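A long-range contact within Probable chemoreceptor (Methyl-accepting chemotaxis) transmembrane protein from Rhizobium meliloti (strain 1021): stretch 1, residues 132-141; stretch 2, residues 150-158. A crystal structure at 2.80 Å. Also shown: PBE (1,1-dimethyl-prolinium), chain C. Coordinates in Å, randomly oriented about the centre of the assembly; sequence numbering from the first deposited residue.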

# COMPACT_ATOMS: atom_id res chain seq x y z
N GLY A 132 -11.65 6.53 -11.62
CA GLY A 132 -12.47 7.47 -10.88
C GLY A 132 -12.77 7.01 -9.47
O GLY A 132 -13.47 7.69 -8.71
N LYS A 133 -12.25 5.84 -9.10
CA LYS A 133 -12.48 5.26 -7.79
C LYS A 133 -11.14 5.05 -7.09
O LYS A 133 -10.09 4.99 -7.74
CB LYS A 133 -13.24 3.93 -7.91
CG LYS A 133 -14.54 4.02 -8.71
CD LYS A 133 -15.27 2.68 -8.75
CE LYS A 133 -16.55 2.74 -9.60
NZ LYS A 133 -17.22 1.40 -9.70
N GLY A 134 -11.19 4.96 -5.77
CA GLY A 134 -9.98 4.71 -5.00
C GLY A 134 -9.28 3.44 -5.44
O GLY A 134 -9.94 2.48 -5.86
N ALA A 135 -7.95 3.43 -5.35
CA ALA A 135 -7.16 2.31 -5.84
C ALA A 135 -5.93 2.14 -4.96
O ALA A 135 -5.60 2.99 -4.13
CB ALA A 135 -6.76 2.53 -7.31
N ILE A 136 -5.25 1.01 -5.16
CA ILE A 136 -4.04 0.65 -4.42
C ILE A 136 -3.01 0.06 -5.39
O ILE A 136 -3.35 -0.70 -6.29
CB ILE A 136 -4.38 -0.33 -3.27
CG1 ILE A 136 -3.16 -0.53 -2.37
CG2 ILE A 136 -4.89 -1.66 -3.82
CD1 ILE A 136 -3.48 -1.24 -1.05
N THR A 137 -1.75 0.42 -5.19
CA THR A 137 -0.71 0.15 -6.17
C THR A 137 0.03 -1.15 -5.87
O THR A 137 0.09 -1.64 -4.74
CB THR A 137 0.32 1.29 -6.23
OG1 THR A 137 1.11 1.28 -5.03
CG2 THR A 137 -0.37 2.63 -6.37
N GLN A 138 0.61 -1.72 -6.92
CA GLN A 138 1.60 -2.76 -6.72
C GLN A 138 2.80 -2.15 -6.01
O GLN A 138 3.08 -0.96 -6.14
CB GLN A 138 2.03 -3.38 -8.06
CG GLN A 138 0.98 -4.26 -8.72
CD GLN A 138 0.73 -5.56 -7.98
OE1 GLN A 138 1.48 -5.93 -7.07
NE2 GLN A 138 -0.33 -6.26 -8.35
N PRO A 139 3.52 -2.96 -5.23
CA PRO A 139 4.65 -2.42 -4.47
C PRO A 139 5.67 -1.79 -5.39
O PRO A 139 6.06 -2.36 -6.42
CB PRO A 139 5.20 -3.65 -3.74
CG PRO A 139 4.70 -4.81 -4.50
CD PRO A 139 3.37 -4.41 -5.05
N TYR A 140 6.10 -0.58 -5.03
CA TYR A 140 7.05 0.17 -5.84
C TYR A 140 7.98 0.94 -4.92
O TYR A 140 7.65 1.23 -3.77
CB TYR A 140 6.34 1.14 -6.80
CG TYR A 140 5.71 2.32 -6.09
CD1 TYR A 140 4.48 2.20 -5.46
CD2 TYR A 140 6.35 3.55 -6.04
CE1 TYR A 140 3.90 3.26 -4.81
CE2 TYR A 140 5.78 4.62 -5.39
CZ TYR A 140 4.55 4.48 -4.77
OH TYR A 140 3.98 5.55 -4.12
N LEU A 141 9.16 1.26 -5.45
CA LEU A 141 10.14 2.04 -4.72
C LEU A 141 9.82 3.52 -4.86
O LEU A 141 9.84 4.07 -5.96
CB LEU A 141 11.55 1.76 -5.25
CG LEU A 141 12.62 2.74 -4.79
CD1 LEU A 141 12.77 2.69 -3.28
CD2 LEU A 141 13.97 2.54 -5.47
N THR A 150 10.48 0.98 0.01
CA THR A 150 9.48 0.28 -0.79
C THR A 150 8.12 0.32 -0.11
O THR A 150 7.98 -0.06 1.05
CB THR A 150 9.93 -1.17 -1.01
OG1 THR A 150 10.22 -1.76 0.26
CG2 THR A 150 11.18 -1.21 -1.86
N MET A 151 7.11 0.79 -0.83
CA MET A 151 5.81 1.05 -0.24
C MET A 151 4.71 0.75 -1.26
O MET A 151 4.96 0.66 -2.47
CB MET A 151 5.68 2.51 0.20
CG MET A 151 5.79 3.46 -0.98
SD MET A 151 5.69 5.19 -0.57
CE MET A 151 7.03 5.34 0.62
N THR A 152 3.49 0.59 -0.75
CA THR A 152 2.28 0.55 -1.54
C THR A 152 1.46 1.80 -1.24
O THR A 152 1.48 2.30 -0.11
CB THR A 152 1.45 -0.70 -1.23
OG1 THR A 152 0.34 -0.78 -2.13
CG2 THR A 152 0.93 -0.64 0.19
N SER A 153 0.72 2.29 -2.23
CA SER A 153 0.02 3.56 -2.11
C SER A 153 -1.47 3.41 -2.35
O SER A 153 -1.89 2.80 -3.34
CB SER A 153 0.61 4.60 -3.06
OG SER A 153 1.88 5.01 -2.60
N ILE A 154 -2.26 3.98 -1.45
CA ILE A 154 -3.71 4.07 -1.58
C ILE A 154 -4.02 5.48 -2.06
O ILE A 154 -3.74 6.46 -1.36
CB ILE A 154 -4.41 3.73 -0.26
CG1 ILE A 154 -4.12 2.28 0.10
CG2 ILE A 154 -5.90 3.96 -0.35
CD1 ILE A 154 -4.68 1.86 1.44
N ALA A 155 -4.58 5.60 -3.26
CA ALA A 155 -4.80 6.89 -3.88
C ALA A 155 -6.26 7.05 -4.28
O ALA A 155 -6.92 6.08 -4.67
CB ALA A 155 -3.90 7.08 -5.11
N TYR A 156 -6.74 8.28 -4.18
CA TYR A 156 -8.11 8.65 -4.49
C TYR A 156 -8.12 9.88 -5.39
O TYR A 156 -7.23 10.74 -5.29
CB TYR A 156 -8.91 8.96 -3.21
CG TYR A 156 -9.61 7.77 -2.63
CD1 TYR A 156 -8.98 6.95 -1.70
CD2 TYR A 156 -10.91 7.45 -3.00
CE1 TYR A 156 -9.63 5.84 -1.17
CE2 TYR A 156 -11.56 6.35 -2.48
CZ TYR A 156 -10.91 5.55 -1.56
OH TYR A 156 -11.55 4.45 -1.04
N PRO A 157 -9.09 9.98 -6.28
CA PRO A 157 -9.22 11.20 -7.09
C PRO A 157 -9.69 12.36 -6.24
O PRO A 157 -10.57 12.22 -5.38
CB PRO A 157 -10.27 10.82 -8.15
CG PRO A 157 -10.35 9.32 -8.11
CD PRO A 157 -10.04 8.93 -6.70
N VAL A 158 -9.09 13.52 -6.47
CA VAL A 158 -9.49 14.77 -5.83
C VAL A 158 -10.37 15.53 -6.81
O VAL A 158 -9.94 15.83 -7.93
CB VAL A 158 -8.28 15.61 -5.40
CG1 VAL A 158 -8.73 16.94 -4.82
CG2 VAL A 158 -7.45 14.85 -4.38
N PBE C . 4.92 9.24 -3.46
CD PBE C . 3.69 9.11 -3.86
CA PBE C . 5.67 8.52 -4.57
CB PBE C . 4.93 9.06 -5.86
CG PBE C . 3.74 9.25 -5.49
CE PBE C . 5.27 10.68 -3.39
CF PBE C . 5.13 8.57 -2.17
C PBE C . 7.10 8.75 -4.65
O PBE C . 7.71 8.47 -5.71
OXT PBE C . 7.74 9.20 -3.66

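The pairing of these two antiparallel segments is broken in the middle: the register shifts by one residue between Ile136 and Tyr140, leaving two separate ladders, and threonine and serine side chains bridge the gap where regular backbone pairing lapses. Thr137 is the hub of this break. Its N donates to Ser153 O (3.0 Å, with a bent N-H...O angle of 139°), while its OG1, held in the p rotamer, accepts from Ser153 N at 3.0 Å and so takes the part a strand carbonyl would otherwise play. The same OG1 donates to Gln138 O at 3.2 Å. Thr137 O, in turn, accepts from Thr152 OG1 at 2.8 Å, the t rotamer of Thr152 placing its hydroxyl across the gap. Small side chains with a hydroxyl on CB suit these sites, since they can stand in for main-chain groups at short range. Pro139 has no N-H to offer, and its CA packs 3.7 Å from Met151 O.

On one side of the break, Ala135 and Ala155 form a hydrogen-bonded pair, Ala135 N to Ala155 O and Ala155 N to Ala135 O both measuring 2.9 Å. CA-H...O contacts from Ile154 CA to Ala135 O (3.4 Å) and from Ile136 CA to Ser153 O (3.2 Å) supplement them. Ile136 and Ile154 are a non-hydrogen-bonded pair with both side chains on the sheet face opposite the alanines; Ile136 CD1 meets Ile154 CG1 at 3.8 Å, a buried apolar contact.

Beyond the break, Tyr140 N donates to Met151 O at 3.1 Å and Met151 N to Tyr140 O at 3.0 Å, both nearly straight at 176°. The two side chains share a face. Met151 CG lies over one face of the Tyr140 ring, 4.1 Å from Tyr140 CZ, and Met151 SD sits obliquely, 5.2 Å from the ring centroid. The p rotamer of Tyr140 carries the ring along the partner strand until its OH donates to Ser153 OG at 2.6 Å, reaching past the shifted register. Burying the most surface of any residue in this contact, Tyr140 combines apolar packing with a polar tip. The bound 1,1-dimethyl-prolinium borders this pair: its CA is 3.4 Å from Tyr140 OH, near the plane of the ring, and its CF is 3.8 Å from Met151 SD. Leu141 and Thr150 follow as a non-hydrogen-bonded pair, with Leu141 CD1 and Thr150 CG2 4.4 Å apart.

At the other end, Gly134 lies against the face of Tyr156, its CA 3.5 Å from the ring centroid and 17° off the normal in a CH-pi contact. An ideal CB on Gly134 would fall 2.2 Å from Tyr156 CZ, a clash, so the buried site has no room for a side chain. Gly134 CA also makes a CA-H...O contact with Ala155 O at 3.4 Å. Gly132, the first residue after a helix to leave helical geometry, has the positive phi that favours glycine; its O rests 3.6 Å from Pro157 CG.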